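Local coordinates for protein UDP-N-Acetylenolpyruvylglucosamine Reductase (Thermus caldophilus, PDB 2GQT) that uses bound FAD and probably NADPH to reduce the enolpyruvyl group of UDP-N-acetylenolpyruvylglucosamine, giving UDP-N-acetylmuramate, a step of bacterial cell wall formation, at residues 6-11 with 22-27; 17-22 with 50-55; 224-229 with 240-245. All coordinates share one frame; numbering follows the deposited sequence.

Contact 1 (6-11 with 22-27); sequences VERVLL and PAELWT
V6 lays its CG2 methyl over one face of the W26 indole. CG2 of V6 stands 3.6 Å from the centroid of the six-membered ring of W26, 14° off the ring normal, a CH-pi contact. The other methyl, V6 CG1, comes within 3.5 Å of W26 NE1. E24 can be followed outward from here. Its CB lies 4.0 Å from R8 NH1. Its CG is anti to the backbone N (chi1 -176°) and packs against V6 CG1 at 3.6 Å. The chain stays extended, and CD also passes close to V6 CG1. At the tip, E24 OE1 accepts a hydrogen bond of 2.8 Å from W26 NE1. OE1 is met on its anti side and lies almost in the indole plane. An alanine in place of W26 would probably leave E24 OE1 without this donor and its carboxylate freer to turn, with a gap beside V6 CG2.

The strands form an antiparallel beta hairpin, 5-10 with 22-28, at one edge of a mixed four-stranded sheet. Strand 61-65 lies along the other side of 22-28. E7 with L25 and V9 with A23 are hydrogen-bonded pairs. The bond from V9 N to A23 O, 2.9 Å long, is nearly straight. On the face with V6, E24 and W26, the R8 guanidinium lies with one face over A23 C and E24 N. Its charge is near the E24 carboxylate, but not close enough for a salt bridge, and the two planes stand nearly perpendicular. On the other face, V9 packs on L25, and both reach Y14. There L11 CD1 rests 3.7 Å from A23 CB, and A23 and L25 touch V62.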
loop_
_atom_site.group_PDB
_atom_site.type_symbol
_atom_site.label_atom_id
_atom_site.label_comp_id
_atom_site.label_asym_id
_atom_site.label_seq_id
_atom_site.Cartn_x
_atom_site.Cartn_y
_atom_site.Cartn_z
ATOM N N VAL A 6 -3.350 -9.294 -20.812
ATOM C CA VAL A 6 -2.722 -10.301 -19.964
ATOM C C VAL A 6 -1.292 -10.470 -20.453
ATOM O O VAL A 6 -1.053 -10.713 -21.648
ATOM C CB VAL A 6 -3.459 -11.669 -20.039
ATOM C CG1 VAL A 6 -2.817 -12.691 -19.116
ATOM C CG2 VAL A 6 -4.931 -11.509 -19.693
ATOM N N GLU A 7 -0.337 -10.319 -19.543
ATOM C CA GLU A 7 1.062 -10.448 -19.911
ATOM C C GLU A 7 1.941 -10.932 -18.770
ATOM O O GLU A 7 1.673 -10.664 -17.592
ATOM C CB GLU A 7 1.608 -9.152 -20.547
ATOM C CG GLU A 7 2.207 -8.127 -19.623
ATOM C CD GLU A 7 3.099 -7.131 -20.363
ATOM O OE1 GLU A 7 3.181 -5.970 -19.921
ATOM O OE2 GLU A 7 3.731 -7.508 -21.374
ATOM N N ARG A 8 2.992 -11.649 -19.151
ATOM C CA ARG A 8 4.020 -12.115 -18.233
ATOM C C ARG A 8 4.919 -10.958 -17.862
ATOM O O ARG A 8 5.478 -10.300 -18.738
ATOM C CB ARG A 8 4.877 -13.187 -18.911
ATOM C CG ARG A 8 4.115 -14.387 -19.458
ATOM C CD ARG A 8 3.553 -15.254 -18.352
ATOM N NE ARG A 8 4.596 -15.778 -17.470
ATOM C CZ ARG A 8 4.371 -16.561 -16.418
ATOM N NH1 ARG A 8 3.132 -16.921 -16.109
ATOM N NH2 ARG A 8 5.387 -16.985 -15.674
ATOM N N VAL A 9 5.065 -10.705 -16.563
ATOM C CA VAL A 9 5.923 -9.624 -16.080
ATOM C C VAL A 9 6.845 -10.142 -14.980
ATOM O O VAL A 9 6.681 -11.263 -14.506
ATOM C CB VAL A 9 5.097 -8.416 -15.551
ATOM C CG1 VAL A 9 4.133 -7.914 -16.616
ATOM C CG2 VAL A 9 4.344 -8.775 -14.260
ATOM N N LEU A 10 7.814 -9.322 -14.587
ATOM C CA LEU A 10 8.569 -9.551 -13.359
ATOM C C LEU A 10 8.056 -8.557 -12.325
ATOM O O LEU A 10 8.048 -7.349 -12.575
ATOM C CB LEU A 10 10.065 -9.346 -13.594
ATOM C CG LEU A 10 10.737 -10.353 -14.537
ATOM C CD1 LEU A 10 12.171 -9.943 -14.819
ATOM C CD2 LEU A 10 10.678 -11.775 -13.976
ATOM N N LEU A 11 7.628 -9.053 -11.166
ATOM C CA LEU A 11 7.032 -8.170 -10.161
ATOM C C LEU A 11 8.017 -7.177 -9.534
ATOM O O LEU A 11 7.590 -6.199 -8.910
ATOM C CB LEU A 11 6.235 -8.958 -9.114
ATOM C CG LEU A 11 4.909 -9.546 -9.623
ATOM C CD1 LEU A 11 4.249 -10.455 -8.590
ATOM C CD2 LEU A 11 3.926 -8.462 -10.077
ATOM N N PRO A 22 8.524 -13.800 -11.587
ATOM C CA PRO A 22 7.501 -13.818 -12.642
ATOM C C PRO A 22 6.062 -13.935 -12.155
ATOM O O PRO A 22 5.784 -14.602 -11.158
ATOM C CB PRO A 22 7.858 -15.064 -13.471
ATOM C CG PRO A 22 9.231 -15.424 -13.083
ATOM C CD PRO A 22 9.412 -14.973 -11.673
ATOM N N ALA A 23 5.159 -13.273 -12.874
ATOM C CA ALA A 23 3.729 -13.375 -12.630
ATOM C C ALA A 23 2.960 -13.054 -13.902
ATOM O O ALA A 23 3.457 -12.331 -14.781
ATOM C CB ALA A 23 3.296 -12.441 -11.503
ATOM N N GLU A 24 1.752 -13.599 -13.986
ATOM C CA GLU A 24 0.841 -13.314 -15.081
ATOM C C GLU A 24 -0.080 -12.181 -14.655
ATOM O O GLU A 24 -0.936 -12.361 -13.789
ATOM C CB GLU A 24 0.037 -14.561 -15.431
ATOM C CG GLU A 24 -0.886 -14.398 -16.618
ATOM C CD GLU A 24 -1.640 -15.676 -16.927
ATOM O OE1 GLU A 24 -2.787 -15.819 -16.469
ATOM O OE2 GLU A 24 -1.070 -16.553 -17.600
ATOM N N LEU A 25 0.109 -11.020 -15.277
ATOM C CA LEU A 25 -0.611 -9.813 -14.905
ATOM C C LEU A 25 -1.830 -9.596 -15.790
ATOM O O LEU A 25 -1.705 -9.484 -17.005
ATOM C CB LEU A 25 0.325 -8.603 -14.975
ATOM C CG LEU A 25 -0.180 -7.258 -14.456
ATOM C CD1 LEU A 25 -0.391 -7.305 -12.948
ATOM C CD2 LEU A 25 0.822 -6.184 -14.819
ATOM N N TRP A 26 -2.997 -9.496 -15.160
ATOM C CA TRP A 26 -4.260 -9.188 -15.820
ATOM C C TRP A 26 -4.650 -7.747 -15.507
ATOM O O TRP A 26 -4.925 -7.422 -14.354
ATOM C CB TRP A 26 -5.347 -10.125 -15.284
ATOM C CG TRP A 26 -5.197 -11.541 -15.722
ATOM C CD1 TRP A 26 -4.149 -12.373 -15.476
ATOM C CD2 TRP A 26 -6.139 -12.296 -16.490
ATOM N NE1 TRP A 26 -4.369 -13.604 -16.062
ATOM C CE2 TRP A 26 -5.588 -13.580 -16.685
ATOM C CE3 TRP A 26 -7.395 -12.010 -17.034
ATOM C CZ2 TRP A 26 -6.250 -14.578 -17.407
ATOM C CZ3 TRP A 26 -8.054 -13.003 -17.755
ATOM C CH2 TRP A 26 -7.481 -14.269 -17.930
ATOM N N THR A 27 -4.666 -6.881 -16.519
ATOM C CA THR A 27 -5.057 -5.486 -16.326
ATOM C C THR A 27 -6.517 -5.337 -16.732
ATOM O O THR A 27 -6.866 -5.500 -17.904
ATOM C CB THR A 27 -4.135 -4.524 -17.108
ATOM O OG1 THR A 27 -2.781 -4.747 -16.704
ATOM C CG2 THR A 27 -4.496 -3.077 -16.819
#

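Contact 2 (17-22 with 50-55); sequences LGVGGP and NLLVLD. With FAD (flavin-adenine dinucleotide), chain C.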
loop_
_atom_site.group_PDB
_atom_site.type_symbol
_atom_site.label_atom_id
_atom_site.label_comp_id
_atom_site.label_asym_id
_atom_site.label_seq_id
_atom_site.Cartn_x
_atom_site.Cartn_y
_atom_site.Cartn_z
ATOM N N LEU A 17 9.743 -1.653 -3.647
ATOM C CA LEU A 17 11.008 -2.284 -3.250
ATOM C C LEU A 17 11.892 -2.710 -4.438
ATOM O O LEU A 17 13.118 -2.695 -4.344
ATOM C CB LEU A 17 10.744 -3.476 -2.327
ATOM C CG LEU A 17 11.935 -4.168 -1.668
ATOM C CD1 LEU A 17 12.813 -3.171 -0.921
ATOM C CD2 LEU A 17 11.445 -5.248 -0.733
ATOM N N GLY A 18 11.273 -3.107 -5.545
ATOM C CA GLY A 18 12.021 -3.452 -6.756
ATOM C C GLY A 18 12.567 -4.864 -6.781
ATOM O O GLY A 18 13.583 -5.128 -7.433
ATOM N N VAL A 19 11.895 -5.769 -6.074
ATOM C CA VAL A 19 12.209 -7.194 -6.124
ATOM C C VAL A 19 10.932 -7.955 -6.444
ATOM O O VAL A 19 9.819 -7.491 -6.160
ATOM C CB VAL A 19 12.869 -7.748 -4.808
ATOM C CG1 VAL A 19 14.083 -6.927 -4.423
ATOM C CG2 VAL A 19 11.871 -7.805 -3.660
ATOM N N GLY A 20 11.098 -9.112 -7.067
ATOM C CA GLY A 20 9.966 -9.970 -7.342
ATOM C C GLY A 20 10.075 -10.692 -8.659
ATOM O O GLY A 20 10.416 -10.099 -9.683
ATOM N N GLY A 21 9.763 -11.980 -8.617
ATOM C CA GLY A 21 9.845 -12.843 -9.781
ATOM C C GLY A 21 8.629 -12.799 -10.687
ATOM O O GLY A 21 7.796 -11.872 -10.602
ATOM N N PRO A 22 8.524 -13.800 -11.587
ATOM C CA PRO A 22 7.501 -13.818 -12.642
ATOM C C PRO A 22 6.062 -13.935 -12.155
ATOM O O PRO A 22 5.784 -14.602 -11.158
ATOM C CB PRO A 22 7.858 -15.064 -13.471
ATOM C CG PRO A 22 9.231 -15.424 -13.083
ATOM C CD PRO A 22 9.412 -14.973 -11.673
ATOM N N ASN A 50 3.520 -2.227 -0.296
ATOM C CA ASN A 50 3.679 -3.020 0.929
ATOM C C ASN A 50 4.095 -4.468 0.685
ATOM O O ASN A 50 4.059 -5.290 1.613
ATOM C CB ASN A 50 2.428 -2.975 1.817
ATOM C CG ASN A 50 2.714 -3.444 3.248
ATOM O OD1 ASN A 50 2.009 -4.293 3.796
ATOM N ND2 ASN A 50 3.783 -2.924 3.834
ATOM N N LEU A 51 4.524 -4.770 -0.540
ATOM C CA LEU A 51 4.823 -6.149 -0.930
ATOM C C LEU A 51 6.300 -6.471 -0.987
ATOM O O LEU A 51 7.089 -5.734 -1.590
ATOM C CB LEU A 51 4.224 -6.468 -2.303
ATOM C CG LEU A 51 2.695 -6.410 -2.393
ATOM C CD1 LEU A 51 2.249 -6.681 -3.810
ATOM C CD2 LEU A 51 2.024 -7.384 -1.444
ATOM N N LEU A 52 6.648 -7.589 -0.365
ATOM C CA LEU A 52 7.923 -8.252 -0.598
ATOM C C LEU A 52 7.634 -9.503 -1.436
ATOM O O LEU A 52 7.121 -10.491 -0.933
ATOM C CB LEU A 52 8.588 -8.620 0.734
ATOM C CG LEU A 52 9.844 -9.494 0.685
ATOM C CD1 LEU A 52 10.883 -8.932 -0.264
ATOM C CD2 LEU A 52 10.426 -9.690 2.073
ATOM N N VAL A 53 7.922 -9.429 -2.727
ATOM C CA VAL A 53 7.633 -10.534 -3.633
ATOM C C VAL A 53 8.898 -11.338 -3.821
ATOM O O VAL A 53 9.939 -10.790 -4.167
ATOM C CB VAL A 53 7.088 -10.041 -4.990
ATOM C CG1 VAL A 53 6.783 -11.237 -5.896
ATOM C CG2 VAL A 53 5.839 -9.187 -4.776
ATOM N N LEU A 54 8.797 -12.640 -3.571
ATOM C CA LEU A 54 9.949 -13.525 -3.639
ATOM C C LEU A 54 10.418 -13.737 -5.075
ATOM O O LEU A 54 9.689 -13.462 -6.042
ATOM C CB LEU A 54 9.686 -14.827 -2.867
ATOM C CG LEU A 54 9.396 -14.604 -1.368
ATOM C CD1 LEU A 54 9.491 -15.880 -0.571
ATOM C CD2 LEU A 54 10.296 -13.535 -0.743
ATOM N N ASP A 55 11.655 -14.201 -5.206
ATOM C CA ASP A 55 12.311 -14.272 -6.499
ATOM C C ASP A 55 11.644 -15.274 -7.434
ATOM O O ASP A 55 11.783 -15.160 -8.646
ATOM C CB ASP A 55 13.795 -14.591 -6.306
ATOM C CG ASP A 55 14.521 -13.521 -5.498
ATOM O OD1 ASP A 55 14.387 -12.321 -5.840
ATOM O OD2 ASP A 55 15.219 -13.875 -4.514
HETATM P PA FAD C . 0.048 -3.281 -2.498
HETATM O O1A FAD C . 1.365 -3.214 -1.846
HETATM O O2A FAD C . -0.050 -3.408 -3.969
HETATM O O5B FAD C . -0.831 -4.443 -1.870
HETATM C C5B FAD C . -0.931 -4.557 -0.445
HETATM C C4B FAD C . -2.073 -5.480 -0.081
HETATM O O4B FAD C . -3.309 -4.875 -0.513
HETATM C C3B FAD C . -2.010 -6.859 -0.753
HETATM O O3B FAD C . -2.607 -7.804 0.137
HETATM C C2B FAD C . -2.889 -6.661 -1.982
HETATM O O2B FAD C . -3.439 -7.890 -2.455
HETATM C C1B FAD C . -3.988 -5.792 -1.408
HETATM N N9A FAD C . -4.739 -4.985 -2.391
HETATM C C8A FAD C . -4.240 -4.054 -3.221
HETATM N N7A FAD C . -5.238 -3.529 -3.934
HETATM C C5A FAD C . -6.379 -4.104 -3.539
HETATM C C6A FAD C . -7.724 -3.996 -3.913
HETATM N N6A FAD C . -8.151 -3.137 -4.848
HETATM N N1A FAD C . -8.628 -4.773 -3.284
HETATM C C2A FAD C . -8.254 -5.648 -2.340
HETATM N N3A FAD C . -6.990 -5.803 -1.957
HETATM C C4A FAD C . -6.056 -5.040 -2.558
HETATM N N1 FAD C . 1.612 2.478 5.167
HETATM C C2 FAD C . 0.912 3.120 6.165
HETATM O O2 FAD C . -0.054 2.573 6.679
HETATM N N3 FAD C . 1.323 4.374 6.606
HETATM C C4 FAD C . 2.417 5.023 6.047
HETATM O O4 FAD C . 2.745 6.141 6.457
HETATM C C4X FAD C . 3.112 4.370 5.030
HETATM N N5 FAD C . 4.221 4.979 4.448
HETATM C C5X FAD C . 4.873 4.344 3.383
HETATM C C6 FAD C . 5.940 4.992 2.760
HETATM C C7 FAD C . 6.603 4.399 1.690
HETATM C C7M FAD C . 7.766 5.136 1.015
HETATM C C8 FAD C . 6.193 3.136 1.249
HETATM C C8M FAD C . 6.915 2.462 0.074
HETATM C C9 FAD C . 5.133 2.487 1.877
HETATM C C9A FAD C . 4.461 3.078 2.946
HETATM N N10 FAD C . 3.389 2.434 3.587
HETATM C C10 FAD C . 2.706 3.103 4.601
HETATM C "C1'" FAD C . 2.975 1.051 3.236
HETATM C "C2'" FAD C . 1.997 1.013 2.051
HETATM O "O2'" FAD C . 2.065 2.236 1.291
HETATM C "C3'" FAD C . 0.549 0.802 2.494
HETATM O "O3'" FAD C . 0.426 -0.463 3.160
HETATM C "C4'" FAD C . -0.427 0.888 1.313
HETATM O "O4'" FAD C . -1.766 0.904 1.809
HETATM C "C5'" FAD C . -0.277 -0.257 0.314
HETATM O "O5'" FAD C . -1.093 0.069 -0.812
HETATM P P FAD C . -0.678 -0.456 -2.261
HETATM O O1P FAD C . -1.733 -0.000 -3.187
HETATM O O2P FAD C . 0.737 -0.157 -2.567
HETATM O O3P FAD C . -0.875 -2.032 -2.022
HETATM O O HOH W 1 7.477 -3.052 -2.226
HETATM O O HOH W 2 8.830 -6.805 -3.524
HETATM O O HOH W 3 13.461 -10.505 -7.661
#
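The flat groups that meet here are two peptides, G20-G21 and L54-D55. G21 N donates to L54 O at 3.0 Å, coming in tilted 29° from the carbonyl plane. The contact sets the loop of the 5-10/22-28 hairpin against strand 51-53 of the FAD-binding domain. The fit is close. A side chain on G20 would clash with V53 CB, and one on G21 with D55 O. V53 CG1 packs on G20 CA at 3.7 Å.

Further along, L52 CD1 meets two loop methyls that also touch each other, L17 CD2 at 3.8 Å and V19 CG2 at 3.7 Å. The start of the strand segment serves the cofactor. N50 N gives FAD O1A a hydrogen bond of 2.8 Å, and L51 CG lies near the same oxygen.

Water molecules bridge the loop and the strand segment. One donates to V19 O and to L51 O and accepts from V53 N. Another bridges L17 N and L51 O. D55 turns its carboxylate to A244 N and K245 N at a helix start. D55 OD1 also accepts from a third water at 2.7 Å, which in turn takes the N-H of G20.

Contact 3 (224-229 with 240-245); sequences GDAMIS and GQARAK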
loop_
_atom_site.group_PDB
_atom_site.type_symbol
_atom_site.label_atom_id
_atom_site.label_comp_id
_atom_site.label_asym_id
_atom_site.label_seq_id
_atom_site.Cartn_x
_atom_site.Cartn_y
_atom_site.Cartn_z
ATOM N N GLY A 224 24.110 -8.317 0.095
ATOM C CA GLY A 224 24.092 -8.044 -1.341
ATOM C C GLY A 224 23.800 -6.579 -1.606
ATOM O O GLY A 224 24.555 -5.710 -1.184
ATOM N N ASP A 225 22.689 -6.304 -2.287
ATOM C CA ASP A 225 22.242 -4.928 -2.537
ATOM C C ASP A 225 21.095 -4.475 -1.608
ATOM O O ASP A 225 20.540 -3.389 -1.788
ATOM C CB ASP A 225 21.845 -4.744 -4.011
ATOM C CG ASP A 225 23.035 -4.460 -4.930
ATOM O OD1 ASP A 225 24.193 -4.378 -4.458
ATOM O OD2 ASP A 225 22.802 -4.315 -6.149
ATOM N N ALA A 226 20.731 -5.310 -0.636
ATOM C CA ALA A 226 19.748 -4.948 0.386
ATOM C C ALA A 226 20.476 -4.348 1.588
ATOM O O ALA A 226 21.472 -4.905 2.050
ATOM C CB ALA A 226 18.942 -6.166 0.800
ATOM N N MET A 227 20.009 -3.207 2.080
ATOM C CA MET A 227 20.681 -2.572 3.210
ATOM C C MET A 227 19.678 -1.929 4.143
ATOM O O MET A 227 18.688 -1.371 3.683
ATOM C CB MET A 227 21.689 -1.521 2.720
ATOM C CG MET A 227 22.564 -0.955 3.831
ATOM S SD MET A 227 23.744 0.273 3.288
ATOM C CE MET A 227 22.642 1.629 2.944
ATOM N N ILE A 228 19.918 -2.014 5.451
ATOM C CA ILE A 228 19.169 -1.209 6.407
ATOM C C ILE A 228 19.593 0.247 6.210
ATOM O O ILE A 228 20.782 0.583 6.332
ATOM C CB ILE A 228 19.391 -1.668 7.860
ATOM C CG1 ILE A 228 18.965 -3.131 8.019
ATOM C CG2 ILE A 228 18.612 -0.774 8.816
ATOM C CD1 ILE A 228 19.148 -3.716 9.409
ATOM N N SER A 229 18.620 1.092 5.873
ATOM C CA SER A 229 18.876 2.480 5.535
ATOM C C SER A 229 19.717 3.197 6.584
ATOM O O SER A 229 19.515 3.027 7.787
ATOM C CB SER A 229 17.554 3.213 5.356
ATOM O OG SER A 229 17.768 4.603 5.241
ATOM N N GLY A 240 20.256 -1.443 -5.819
ATOM C CA GLY A 240 20.336 -1.625 -7.265
ATOM C C GLY A 240 19.697 -2.897 -7.766
ATOM O O GLY A 240 18.653 -2.856 -8.420
ATOM N N GLN A 241 20.320 -4.030 -7.463
ATOM C CA GLN A 241 19.843 -5.311 -7.962
ATOM C C GLN A 241 19.616 -6.309 -6.832
ATOM O O GLN A 241 19.930 -7.493 -6.966
ATOM C CB GLN A 241 20.813 -5.877 -9.008
ATOM C CG GLN A 241 20.808 -5.140 -10.346
ATOM C CD GLN A 241 21.540 -5.895 -11.437
ATOM O OE1 GLN A 241 20.975 -6.182 -12.491
ATOM N NE2 GLN A 241 22.804 -6.227 -11.187
ATOM N N ALA A 242 19.052 -5.831 -5.721
ATOM C CA ALA A 242 18.724 -6.715 -4.608
ATOM C C ALA A 242 17.821 -7.839 -5.085
ATOM O O ALA A 242 16.941 -7.636 -5.932
ATOM C CB ALA A 242 18.051 -5.948 -3.473
ATOM N N ARG A 243 18.064 -9.032 -4.559
ATOM C CA ARG A 243 17.131 -10.130 -4.706
ATOM C C ARG A 243 16.293 -10.198 -3.442
ATOM O O ARG A 243 16.749 -9.783 -2.368
ATOM C CB ARG A 243 17.874 -11.447 -4.910
ATOM C CG ARG A 243 18.676 -11.530 -6.206
ATOM C CD ARG A 243 20.152 -11.234 -5.986
ATOM N NE ARG A 243 20.831 -12.321 -5.277
ATOM C CZ ARG A 243 21.414 -13.364 -5.869
ATOM N NH1 ARG A 243 21.410 -13.479 -7.193
ATOM N NH2 ARG A 243 22.004 -14.298 -5.136
ATOM N N ALA A 244 15.075 -10.720 -3.560
ATOM C CA ALA A 244 14.219 -10.900 -2.389
ATOM C C ALA A 244 14.902 -11.751 -1.320
ATOM O O ALA A 244 14.706 -11.521 -0.129
ATOM C CB ALA A 244 12.877 -11.498 -2.776
ATOM N N LYS A 245 15.715 -12.717 -1.753
ATOM C CA LYS A 245 16.487 -13.568 -0.843
ATOM C C LYS A 245 17.387 -12.748 0.089
ATOM O O LYS A 245 17.523 -13.061 1.276
ATOM C CB LYS A 245 17.307 -14.582 -1.653
ATOM C CG LYS A 245 18.446 -15.246 -0.911
ATOM C CD LYS A 245 19.079 -16.337 -1.742
ATOM C CE LYS A 245 19.893 -15.791 -2.894
ATOM N NZ LYS A 245 20.792 -16.858 -3.425
#
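D225 OD2 accepts a hydrogen bond from Q241 N, 2.8 Å long with an angle of 164° at the hydrogen. It uses the anti lone pair, the one away from OD1. D225 sits at the turn of a short hairpin, strands 222-223 and 226-228, in a three-stranded antiparallel sheet of the C-terminal domain. Q241 sits in the link from the third strand, 236-238, to helix 244-257. The bond therefore ties the hairpin turn to the strand-to-helix connection.

With CG anti to its own carbonyl carbon (chi1 -83°), D225 brings CG to 3.7 Å from Q241 N. The other carboxylate oxygen, OD1, forms a salt bridge with R222. Both oxygens thus have a donor, and the carboxylate is held against rotation. The arginine would be expected to keep it ionised.

G240 precedes the donor. A side chain there would press on D225 OD2 and would also jam against the preceding carbonyl oxygen. Q241 gives its backbone N-H. Its CB lies 3.8 Å from D225 OD2, and the rest of its extended side chain takes no part.

A242 closes the contact on the inner side. D225 CB lies 3.5 Å from A242 N. A226 touches D246 and V247, and I228 touches L250 and V254, so the strand lies along the helix. R243 follows at the N-cap position, and its backbone N is hydrogen-bonded to D246 OD2. Between strand and link, A242 CB rests 3.9 Å from D225 C and 4.4 Å from A226 CB.

Overall arrangement
Contacts 1 and 2 share P22 and alternate along the chain. The loop of contact 2 lies between the two hairpin strands of contact 1. Their centres are 13 Å apart, and they meet directly where L11 N probably bonds to G21 O and L11 CD1 packs on V53 CG1. Contact 3 comes later in the chain, with its centre 11 Å from contact 2 and 23 Å from contact 1. It does not touch contact 1. Contact 2 is therefore the middle piece: D55 reaches the start of helix 244-257, and V19 CG1 packs on A242 O. The row runs from the N-terminal sheet, past the FAD diphosphate, to the C-terminal domain.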